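Long-range contacts in d-3-phosphoglycerate dehydrogenase oxidoreductase protein (Ralstonia solanacearum, PDB 3GG9), which probably oxidises D-3-phosphoglycerate with NAD, a reaction of the D-isomer specific 2-hydroxyacid dehydrogenases: residues 53-58 against 309-313; 161-167 against 184-190; 235-240 against 264-270. One frame throughout, in Å; residues are numbered along the deposited sequence. Where two conformers were deposited one is given.

Contact 1. Residues 53-58 against 309-313; sequences VLIRER and YEMYF. With SO4 (sulfate ion), chain E.
Tyr309 opens the helical side of this contact by meeting Arg58 through its hydroxyl. Arg58 NH2 donates to Tyr309 OH at 2.9 Å, with an N-H...O angle of 140°, and the oxygen sits 24° out of the guanidinium plane. Water 1 accepts from Arg58 NH1 at 3.1 Å and sits unusually near the tyrosine hydroxyl; NH1 is bonded besides to the carbonyl of Asp9. Ile55 CG2 covers one face of the same guanidinium, over its centre. The type II' turn from Ile55 to Arg58 folds arginine and isoleucine together at the carboxyl end of strand 51-54, within a five-stranded parallel sheet on which helix 306-324 packs.

Further along the helix, Tyr312 reaches the sulfate with its hydroxyl, 3.0 Å from O3, and turns its ring edge to O1. Its OH also bonds to Ser107 N. In the conformer given, Arg56 comes to the same anion through a chain bent at chi2 and chi3, which leaves CD 3.9 Å from Tyr312 CE1 and a guanidinium face toward the sulfate, while NH2 bonds to the carbonyls of Thr78 and Arg80.

Phe313 takes the apolar share: Ile55 CG1 meets its ring at the edge, 3.6 Å from CZ, and Val53 CG1 lies 4.3 Å from CE1.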
loop_
_atom_site.group_PDB
_atom_site.type_symbol
_atom_site.label_atom_id
_atom_site.label_comp_id
_atom_site.label_asym_id
_atom_site.label_seq_id
_atom_site.Cartn_x
_atom_site.Cartn_y
_atom_site.Cartn_z
ATOM N N VAL A 53 3.474 11.069 -30.451
ATOM C CA VAL A 53 3.527 9.968 -29.505
ATOM C C VAL A 53 2.415 10.142 -28.464
ATOM O O VAL A 53 2.330 11.176 -27.785
ATOM C CB VAL A 53 4.899 9.836 -28.816
ATOM C CG1 VAL A 53 4.899 8.646 -27.813
ATOM C CG2 VAL A 53 5.993 9.655 -29.875
ATOM N N LEU A 54 1.563 9.125 -28.371
ATOM C CA LEU A 54 0.454 9.117 -27.422
ATOM C C LEU A 54 0.773 8.215 -26.233
ATOM O O LEU A 54 1.324 7.119 -26.397
ATOM C CB LEU A 54 -0.837 8.640 -28.098
ATOM C CG LEU A 54 -1.402 9.454 -29.272
ATOM C CD1 LEU A 54 -2.711 8.852 -29.770
ATOM C CD2 LEU A 54 -1.625 10.907 -28.865
ATOM N N ILE A 55 0.423 8.697 -25.045
ATOM C CA ILE A 55 0.551 7.951 -23.797
ATOM C C ILE A 55 -0.768 7.258 -23.506
ATOM O O ILE A 55 -1.733 7.885 -23.069
ATOM C CB ILE A 55 0.989 8.848 -22.617
ATOM C CG1 ILE A 55 2.245 9.648 -22.982
ATOM C CG2 ILE A 55 1.177 8.010 -21.328
ATOM C CD1 ILE A 55 2.810 10.507 -21.853
ATOM N N ARG A 56 -0.783 5.960 -23.786
ATOM C CA ARG A 56 -1.958 5.128 -23.581
ATOM C C ARG A 56 -3.234 5.763 -24.146
ATOM O O ARG A 56 -3.249 6.191 -25.294
ATOM C CB ARG A 56 -2.065 4.715 -22.105
ATOM C CG ARG A 56 -0.900 3.807 -21.683
ATOM C CD ARG A 56 -0.787 2.581 -22.590
ATOM N NE ARG A 56 -2.054 1.851 -22.695
ATOM C CZ ARG A 56 -2.685 1.561 -23.835
ATOM N NH1 ARG A 56 -3.836 0.905 -23.798
ATOM N NH2 ARG A 56 -2.174 1.913 -25.006
ATOM N N GLU A 57 -4.292 5.860 -23.347
ATOM C CA GLU A 57 -5.537 6.461 -23.840
ATOM C C GLU A 57 -5.785 7.891 -23.366
ATOM O O GLU A 57 -6.934 8.339 -23.331
ATOM C CB GLU A 57 -6.738 5.577 -23.483
ATOM C CG GLU A 57 -6.633 4.136 -23.987
ATOM C CD GLU A 57 -7.943 3.629 -24.603
ATOM O OE1 GLU A 57 -7.891 2.695 -25.440
ATOM O OE2 GLU A 57 -9.020 4.171 -24.267
ATOM N N ARG A 58 -4.725 8.613 -23.010
ATOM C CA ARG A 58 -4.886 9.960 -22.440
ATOM C C ARG A 58 -5.502 11.009 -23.398
ATOM O O ARG A 58 -6.179 11.952 -22.949
ATOM C CB ARG A 58 -3.560 10.464 -21.850
ATOM C CG ARG A 58 -3.048 9.636 -20.651
ATOM C CD ARG A 58 -1.800 10.230 -20.031
ATOM N NE ARG A 58 -1.247 9.313 -19.040
ATOM C CZ ARG A 58 -0.035 9.390 -18.480
ATOM N NH1 ARG A 58 0.836 10.335 -18.770
ATOM N NH2 ARG A 58 0.313 8.465 -17.616
ATOM N N TYR A 309 7.569 2.805 -18.173
ATOM C CA TYR A 309 7.822 3.919 -19.114
ATOM C C TYR A 309 9.041 3.621 -20.024
ATOM O O TYR A 309 8.992 3.796 -21.245
ATOM C CB TYR A 309 8.022 5.234 -18.347
ATOM C CG TYR A 309 6.741 6.077 -18.166
ATOM C CD1 TYR A 309 5.478 5.479 -18.094
ATOM C CD2 TYR A 309 6.810 7.469 -18.044
ATOM C CE1 TYR A 309 4.299 6.258 -17.933
ATOM C CE2 TYR A 309 5.634 8.249 -17.890
ATOM C CZ TYR A 309 4.389 7.626 -17.837
ATOM O OH TYR A 309 3.219 8.366 -17.673
ATOM N N GLU A 310 10.120 3.133 -19.433
ATOM C CA GLU A 310 11.284 2.774 -20.243
ATOM C C GLU A 310 10.891 1.822 -21.385
ATOM O O GLU A 310 11.216 2.096 -22.531
ATOM C CB GLU A 310 12.424 2.190 -19.391
ATOM C CG GLU A 310 13.152 3.202 -18.477
ATOM C CD GLU A 310 14.053 4.233 -19.193
ATOM O OE1 GLU A 310 14.631 5.081 -18.454
ATOM O OE2 GLU A 310 14.196 4.217 -20.461
ATOM N N MET A 311 10.167 0.742 -21.063
ATOM C CA MET A 311 9.704 -0.263 -22.035
ATOM C C MET A 311 8.693 0.329 -23.024
ATOM O O MET A 311 8.872 0.219 -24.240
ATOM C CB MET A 311 9.078 -1.484 -21.323
ATOM C CG MET A 311 8.584 -2.592 -22.285
ATOM S SD MET A 311 7.303 -3.697 -21.605
ATOM C CE MET A 311 8.329 -4.763 -20.585
ATOM N N TYR A 312 7.649 0.966 -22.497
ATOM C CA TYR A 312 6.586 1.533 -23.332
ATOM C C TYR A 312 7.095 2.557 -24.356
ATOM O O TYR A 312 6.859 2.391 -25.545
ATOM C CB TYR A 312 5.459 2.118 -22.481
ATOM C CG TYR A 312 4.441 1.095 -21.990
ATOM C CD1 TYR A 312 3.136 1.102 -22.475
ATOM C CD2 TYR A 312 4.779 0.116 -21.046
ATOM C CE1 TYR A 312 2.192 0.168 -22.029
ATOM C CE2 TYR A 312 3.840 -0.824 -20.593
ATOM C CZ TYR A 312 2.547 -0.783 -21.082
ATOM O OH TYR A 312 1.614 -1.708 -20.649
ATOM N N PHE A 313 7.795 3.590 -23.888
ATOM C CA PHE A 313 8.374 4.608 -24.769
ATOM C C PHE A 313 9.545 4.098 -25.607
ATOM O O PHE A 313 9.688 4.467 -26.781
ATOM C CB PHE A 313 8.766 5.829 -23.957
ATOM C CG PHE A 313 7.565 6.534 -23.377
ATOM C CD1 PHE A 313 6.890 7.481 -24.135
ATOM C CD2 PHE A 313 7.070 6.179 -22.125
ATOM C CE1 PHE A 313 5.767 8.119 -23.634
ATOM C CE2 PHE A 313 5.906 6.819 -21.592
ATOM C CZ PHE A 313 5.271 7.781 -22.371
HETATM S S SO4 E . -1.430 -1.909 -22.647
HETATM O O1 SO4 E . -0.867 -0.640 -22.238
HETATM O O2 SO4 E . -1.120 -2.164 -24.042
HETATM O O3 SO4 E . -0.853 -2.970 -21.832
HETATM O O4 SO4 E . -2.876 -1.845 -22.441
HETATM O O HOH W 1 3.508 10.846 -17.350
#

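Contact 2. Residues 161-167 against 184-190; sequences QTLGIFG and MNVLVWG
Leu163 and Ile165 each turn both N and O toward Asn185, Leu187 and Trp189, joining strands 162-166 and 185-189 in parallel. Leu163 N donates to Asn185 O and its carbonyl receives Leu187 N, then Ile165 N donates to Leu187 O at 2.7 Å and its carbonyl receives Trp189 N. Gly167 N extends the bonding to Trp189 O at one end; at the other, Asn185 N bonds to Gln161 O over an unusually short distance whose exact length is doubtful. The bond from Leu163 N is less regular, arriving 38° above the carbonyl plane of Asn185.

Side chains on one face follow the same pairing. Asn185 ND2 donates to Thr162 OG1 at 3.1 Å, nearly straight at 167° and in the plane of the amide, and Thr162 CG2 touches Leu187 CD1 at 3.8 Å. At the far end of this face the benzo edge of Trp189 points at the face of Phe166 in an offset edge-to-face pair, Trp189 CE3 lying 3.6 Å from Phe166 CE2 with the planes 70° apart. Paired positions put both side chains on this face, and with CG anti to the backbone N in each, the rings lie side by side; Leu212 of helix 209-215 touches both.

Leu163, Ile165, Val186 and Val188 make the other face aliphatic. Ile165 CG1 approaches Val186 CG1 at 4.2 Å, and Val188 CG2 meets Ile165 CB. Met184, bent at chi3, comes in from the loop before strand 185-189 and brings CE to 3.8 Å from Leu163 CB. Ala176 of helix 170-181 lies against both Ile165 and Val186.

Strand, helix and strand thus form the beta-alpha-beta crossover of a Rossmann fold, and Gly167 begins a GxGxxG sequence consistent with the dinucleotide-binding turn of this family.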
loop_
_atom_site.group_PDB
_atom_site.type_symbol
_atom_site.label_atom_id
_atom_site.label_comp_id
_atom_site.label_asym_id
_atom_site.label_seq_id
_atom_site.Cartn_x
_atom_site.Cartn_y
_atom_site.Cartn_z
ATOM N N GLN A 161 -8.837 -14.442 4.289
ATOM C CA GLN A 161 -9.978 -13.762 3.693
ATOM C C GLN A 161 -10.181 -14.154 2.237
ATOM O O GLN A 161 -9.327 -14.768 1.609
ATOM C CB GLN A 161 -9.785 -12.249 3.780
ATOM C CG GLN A 161 -9.638 -11.768 5.192
ATOM C CD GLN A 161 -10.969 -11.434 5.794
ATOM O OE1 GLN A 161 -11.490 -10.335 5.593
ATOM N NE2 GLN A 161 -11.546 -12.387 6.529
ATOM N N THR A 162 -11.342 -13.806 1.707
ATOM C CA THR A 162 -11.683 -14.137 0.332
ATOM C C THR A 162 -11.415 -13.000 -0.653
ATOM O O THR A 162 -11.965 -11.883 -0.531
ATOM C CB THR A 162 -13.141 -14.687 0.220
ATOM O OG1 THR A 162 -13.271 -15.880 1.011
ATOM C CG2 THR A 162 -13.489 -15.027 -1.217
ATOM N N LEU A 163 -10.570 -13.306 -1.631
ATOM C CA LEU A 163 -10.281 -12.437 -2.772
ATOM C C LEU A 163 -11.067 -12.876 -4.009
ATOM O O LEU A 163 -10.842 -13.970 -4.545
ATOM C CB LEU A 163 -8.779 -12.456 -3.078
ATOM C CG LEU A 163 -8.288 -11.672 -4.305
ATOM C CD1 LEU A 163 -8.565 -10.164 -4.165
ATOM C CD2 LEU A 163 -6.803 -11.943 -4.622
ATOM N N GLY A 164 -12.002 -12.026 -4.449
ATOM C CA GLY A 164 -12.691 -12.216 -5.722
ATOM C C GLY A 164 -11.949 -11.555 -6.886
ATOM O O GLY A 164 -11.575 -10.375 -6.825
ATOM N N ILE A 165 -11.668 -12.338 -7.919
ATOM C CA ILE A 165 -11.043 -11.827 -9.139
ATOM C C ILE A 165 -12.053 -11.911 -10.275
ATOM O O ILE A 165 -12.407 -13.004 -10.731
ATOM C CB ILE A 165 -9.715 -12.581 -9.476
ATOM C CG1 ILE A 165 -8.688 -12.441 -8.332
ATOM C CG2 ILE A 165 -9.154 -12.130 -10.814
ATOM C CD1 ILE A 165 -8.287 -10.989 -7.994
ATOM N N PHE A 166 -12.532 -10.745 -10.707
ATOM C CA PHE A 166 -13.421 -10.636 -11.864
ATOM C C PHE A 166 -12.620 -10.362 -13.157
ATOM O O PHE A 166 -12.322 -9.206 -13.480
ATOM C CB PHE A 166 -14.473 -9.537 -11.591
ATOM C CG PHE A 166 -15.685 -9.562 -12.512
ATOM C CD1 PHE A 166 -16.815 -8.812 -12.185
ATOM C CD2 PHE A 166 -15.726 -10.345 -13.678
ATOM C CE1 PHE A 166 -17.952 -8.803 -13.020
ATOM C CE2 PHE A 166 -16.848 -10.349 -14.517
ATOM C CZ PHE A 166 -17.969 -9.573 -14.186
ATOM N N GLY A 167 -12.304 -11.432 -13.901
ATOM C CA GLY A 167 -11.509 -11.346 -15.138
ATOM C C GLY A 167 -10.146 -11.956 -14.917
ATOM O O GLY A 167 -9.413 -11.567 -14.006
ATOM N N MET A 184 -4.844 -15.823 1.086
ATOM C CA MET A 184 -6.252 -15.494 0.866
ATOM C C MET A 184 -6.973 -16.682 0.201
ATOM O O MET A 184 -6.331 -17.552 -0.395
ATOM C CB MET A 184 -6.406 -14.223 0.017
ATOM C CG MET A 184 -5.747 -12.957 0.591
ATOM S SD MET A 184 -6.196 -11.452 -0.299
ATOM C CE MET A 184 -7.832 -11.110 0.384
ATOM N N ASN A 185 -8.293 -16.741 0.370
ATOM C CA ASN A 185 -9.174 -17.652 -0.373
ATOM C C ASN A 185 -9.524 -17.031 -1.728
ATOM O O ASN A 185 -10.354 -16.117 -1.813
ATOM C CB ASN A 185 -10.436 -17.956 0.472
ATOM C CG ASN A 185 -11.352 -18.997 -0.168
ATOM O OD1 ASN A 185 -10.892 -20.024 -0.663
ATOM N ND2 ASN A 185 -12.666 -18.736 -0.141
ATOM N N VAL A 186 -8.871 -17.488 -2.789
ATOM C CA VAL A 186 -9.040 -16.852 -4.097
ATOM C C VAL A 186 -10.135 -17.523 -4.951
ATOM O O VAL A 186 -10.087 -18.745 -5.228
ATOM C CB VAL A 186 -7.701 -16.735 -4.882
ATOM C CG1 VAL A 186 -7.914 -15.943 -6.182
ATOM C CG2 VAL A 186 -6.604 -16.074 -4.030
ATOM N N LEU A 187 -11.116 -16.710 -5.346
ATOM C CA LEU A 187 -12.187 -17.095 -6.269
ATOM C C LEU A 187 -12.175 -16.241 -7.523
ATOM O O LEU A 187 -12.119 -15.006 -7.455
ATOM C CB LEU A 187 -13.564 -16.966 -5.605
ATOM C CG LEU A 187 -13.911 -17.740 -4.331
ATOM C CD1 LEU A 187 -15.260 -17.267 -3.791
ATOM C CD2 LEU A 187 -13.941 -19.235 -4.589
ATOM N N VAL A 188 -12.280 -16.903 -8.672
ATOM C CA VAL A 188 -12.234 -16.241 -9.969
ATOM C C VAL A 188 -13.604 -16.354 -10.659
ATOM O O VAL A 188 -14.292 -17.357 -10.515
ATOM C CB VAL A 188 -11.089 -16.826 -10.860
ATOM C CG1 VAL A 188 -11.056 -16.164 -12.224
ATOM C CG2 VAL A 188 -9.728 -16.635 -10.166
ATOM N N TRP A 189 -14.003 -15.307 -11.373
ATOM C CA TRP A 189 -15.149 -15.365 -12.275
ATOM C C TRP A 189 -14.834 -14.592 -13.574
ATOM O O TRP A 189 -13.959 -13.747 -13.590
ATOM C CB TRP A 189 -16.428 -14.851 -11.590
ATOM C CG TRP A 189 -17.668 -15.412 -12.263
ATOM C CD1 TRP A 189 -18.191 -16.670 -12.112
ATOM C CD2 TRP A 189 -18.486 -14.752 -13.227
ATOM N NE1 TRP A 189 -19.291 -16.824 -12.915
ATOM C CE2 TRP A 189 -19.494 -15.660 -13.611
ATOM C CE3 TRP A 189 -18.468 -13.477 -13.800
ATOM C CZ2 TRP A 189 -20.477 -15.332 -14.541
ATOM C CZ3 TRP A 189 -19.441 -13.148 -14.734
ATOM C CH2 TRP A 189 -20.435 -14.072 -15.094
ATOM N N GLY A 190 -15.527 -14.922 -14.661
ATOM C CA GLY A 190 -15.346 -14.260 -15.960
ATOM C C GLY A 190 -16.006 -15.071 -17.054
ATOM O O GLY A 190 -16.826 -15.947 -16.766
#

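Contact 3. Residues 235-240 against 264-270; sequences VADLTR and ALNRGRP
Leu238 and Ala264 bring together two elements of the Rossmann-type NAD-binding domain, the short helix 235-238 and the last turn of helix 260-267, which closes in a Schellman motif at Gly268. That reversal, with phi 94°, carries the chain into Arg269 and the cis-peptide-linked Pro270, both of which touch residues 238-239.

The apolar contacts come at the centre. Ala264 CB nestles against Leu238 CB at 3.5 Å, and Leu238 CD1 folds over the same methyl. Pro270 CD comes in beside it, 4.1 Å from Leu238 CB, while Phe247 of strand 246-249 is touched by both Leu238 and Pro270. Thr239 CG2 adds a methyl 4.0 Å from Ala264 CB. Nearer the surface Val235 and Arg267 cross at about a right angle: the valine lays CG1 against the guanidinium, 3.4 Å from NH1, at the end of an arginine chain bent at chi2 and chi3.

Polar bonding across the contact is slight. Arg269 CB and CD pass alongside the carbonyl of Thr239, and a bend at chi3 (89°) leads NE to Thr239 O at 3.2 Å, a weak hydrogen bond with an angle of only 125°. The carbonyl of Arg240 lies at the edge of the same guanidinium, in its plane.

In the conformer given, Arg240 NH1 bridges back to Asp237 OD2 in a salt bridge. The Thr239 hydroxyl turns back to Val235: OG1 donates to Val235 O at 2.7 Å, reaching that oxygen from the face of its carbonyl plane opposite to the one used by Thr239 N.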
loop_
_atom_site.group_PDB
_atom_site.type_symbol
_atom_site.label_atom_id
_atom_site.label_comp_id
_atom_site.label_asym_id
_atom_site.label_seq_id
_atom_site.Cartn_x
_atom_site.Cartn_y
_atom_site.Cartn_z
ATOM N N VAL A 235 -25.314 -1.588 -9.825
ATOM C CA VAL A 235 -25.567 -1.306 -8.410
ATOM C C VAL A 235 -26.093 -2.531 -7.672
ATOM O O VAL A 235 -25.792 -2.701 -6.502
ATOM C CB VAL A 235 -26.596 -0.137 -8.192
ATOM C CG1 VAL A 235 -26.836 0.116 -6.712
ATOM C CG2 VAL A 235 -26.090 1.112 -8.790
ATOM N N ALA A 236 -26.874 -3.377 -8.344
ATOM C CA ALA A 236 -27.392 -4.592 -7.710
ATOM C C ALA A 236 -26.238 -5.516 -7.315
ATOM O O ALA A 236 -26.227 -6.067 -6.206
ATOM C CB ALA A 236 -28.379 -5.319 -8.624
ATOM N N ASP A 237 -25.267 -5.657 -8.214
ATOM C CA ASP A 237 -24.056 -6.450 -7.949
ATOM C C ASP A 237 -23.264 -5.912 -6.760
ATOM O O ASP A 237 -22.879 -6.660 -5.868
ATOM C CB ASP A 237 -23.146 -6.458 -9.182
ATOM C CG ASP A 237 -23.759 -7.190 -10.371
ATOM O OD1 ASP A 237 -23.585 -6.713 -11.517
ATOM O OD2 ASP A 237 -24.399 -8.243 -10.159
ATOM N N LEU A 238 -22.960 -4.615 -6.782
ATOM C CA LEU A 238 -22.232 -3.973 -5.683
ATOM C C LEU A 238 -22.970 -4.023 -4.340
ATOM O O LEU A 238 -22.354 -4.230 -3.308
ATOM C CB LEU A 238 -21.905 -2.520 -6.052
ATOM C CG LEU A 238 -20.913 -2.336 -7.201
ATOM C CD1 LEU A 238 -20.873 -0.874 -7.606
ATOM C CD2 LEU A 238 -19.506 -2.861 -6.834
ATOM N N THR A 239 -24.292 -3.832 -4.339
ATOM C CA THR A 239 -25.032 -3.862 -3.072
ATOM C C THR A 239 -25.229 -5.285 -2.522
ATOM O O THR A 239 -25.743 -5.464 -1.431
ATOM C CB THR A 239 -26.369 -3.075 -3.139
ATOM O OG1 THR A 239 -27.126 -3.534 -4.251
ATOM C CG2 THR A 239 -26.100 -1.562 -3.300
ATOM N N ARG A 240 -24.783 -6.284 -3.283
ATOM C CA ARG A 240 -24.711 -7.677 -2.850
ATOM C C ARG A 240 -23.514 -7.882 -1.915
ATOM O O ARG A 240 -23.473 -8.832 -1.125
ATOM C CB ARG A 240 -24.524 -8.555 -4.089
ATOM C CG ARG A 240 -25.128 -9.926 -4.026
ATOM C CD ARG A 240 -26.301 -10.102 -4.968
ATOM N NE ARG A 240 -26.001 -9.677 -6.334
ATOM C CZ ARG A 240 -26.829 -9.828 -7.364
ATOM N NH1 ARG A 240 -26.482 -9.389 -8.573
ATOM N NH2 ARG A 240 -28.005 -10.416 -7.189
ATOM N N ALA A 264 -23.716 2.750 -4.609
ATOM C CA ALA A 264 -23.529 1.608 -3.725
ATOM C C ALA A 264 -22.784 1.969 -2.431
ATOM O O ALA A 264 -23.167 1.508 -1.343
ATOM C CB ALA A 264 -22.828 0.476 -4.457
ATOM N N LEU A 265 -21.747 2.801 -2.527
ATOM C CA LEU A 265 -21.031 3.238 -1.325
ATOM C C LEU A 265 -21.952 3.991 -0.377
ATOM O O LEU A 265 -21.921 3.763 0.833
ATOM C CB LEU A 265 -19.792 4.073 -1.661
ATOM C CG LEU A 265 -18.578 3.311 -2.213
ATOM C CD1 LEU A 265 -17.542 4.309 -2.685
ATOM C CD2 LEU A 265 -17.962 2.347 -1.191
ATOM N N ASN A 266 -22.801 4.844 -0.938
ATOM C CA ASN A 266 -23.806 5.554 -0.145
ATOM C C ASN A 266 -24.873 4.655 0.489
ATOM O O ASN A 266 -25.504 5.052 1.459
ATOM C CB ASN A 266 -24.455 6.672 -0.961
ATOM C CG ASN A 266 -23.559 7.891 -1.093
ATOM O OD1 ASN A 266 -22.615 8.075 -0.328
ATOM N ND2 ASN A 266 -23.850 8.727 -2.077
ATOM N N ARG A 267 -25.067 3.450 -0.039
ATOM C CA ARG A 267 -26.000 2.502 0.587
ATOM C C ARG A 267 -25.299 1.535 1.558
ATOM O O ARG A 267 -25.952 0.742 2.249
ATOM C CB ARG A 267 -26.877 1.783 -0.457
ATOM C CG ARG A 267 -27.568 2.734 -1.455
ATOM C CD ARG A 267 -29.008 2.370 -1.779
ATOM N NE ARG A 267 -29.164 1.350 -2.820
ATOM C CZ ARG A 267 -29.618 1.570 -4.059
ATOM N NH1 ARG A 267 -29.730 0.555 -4.907
ATOM N NH2 ARG A 267 -29.962 2.789 -4.461
ATOM N N GLY A 268 -23.968 1.619 1.617
ATOM C CA GLY A 268 -23.180 0.937 2.640
ATOM C C GLY A 268 -22.621 -0.426 2.274
ATOM O O GLY A 268 -21.997 -1.087 3.116
ATOM N N ARG A 269 -22.882 -0.862 1.042
ATOM C CA ARG A 269 -22.365 -2.137 0.487
ATOM C C ARG A 269 -21.862 -1.859 -0.930
ATOM O O ARG A 269 -22.645 -1.453 -1.784
ATOM C CB ARG A 269 -23.436 -3.233 0.461
ATOM C CG ARG A 269 -23.993 -3.584 1.841
ATOM C CD ARG A 269 -25.295 -4.359 1.766
ATOM N NE ARG A 269 -25.014 -5.781 1.692
ATOM C CZ ARG A 269 -25.078 -6.620 2.717
ATOM N NH1 ARG A 269 -24.775 -7.895 2.526
ATOM N NH2 ARG A 269 -25.459 -6.198 3.914
ATOM N N PRO A 270 -20.548 -2.036 -1.186
ATOM C CA PRO A 270 -19.467 -2.473 -0.293
ATOM C C PRO A 270 -19.146 -1.384 0.741
ATOM O O PRO A 270 -19.666 -0.280 0.634
ATOM C CB PRO A 270 -18.292 -2.661 -1.250
ATOM C CG PRO A 270 -18.537 -1.654 -2.332
ATOM C CD PRO A 270 -20.045 -1.709 -2.536
#

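How the contacts relate
Contact 1 stands apart from the other two. Its segments, 251 residues apart in sequence, close a loop inside which contacts 2 and 3 are both nested, and its centre lies 30 Å from that of contact 2 and 35 Å from that of contact 3, across the centre of the chain. Contacts 2 and 3 belong to the same seven-stranded sheet domain, their centres 18 Å apart and nearest atoms about 6 Å apart. Helix 209-215 spans them, its Leu212 touching Phe166 and Trp189 and its Phe213 touching Asp237 and Arg240. Arg224, just after strand 218-221 of that sheet, joins Arg56 and Tyr312 at the sulfate, so this ion, probably from the crystallisation liquor, lies between the two sheet domains.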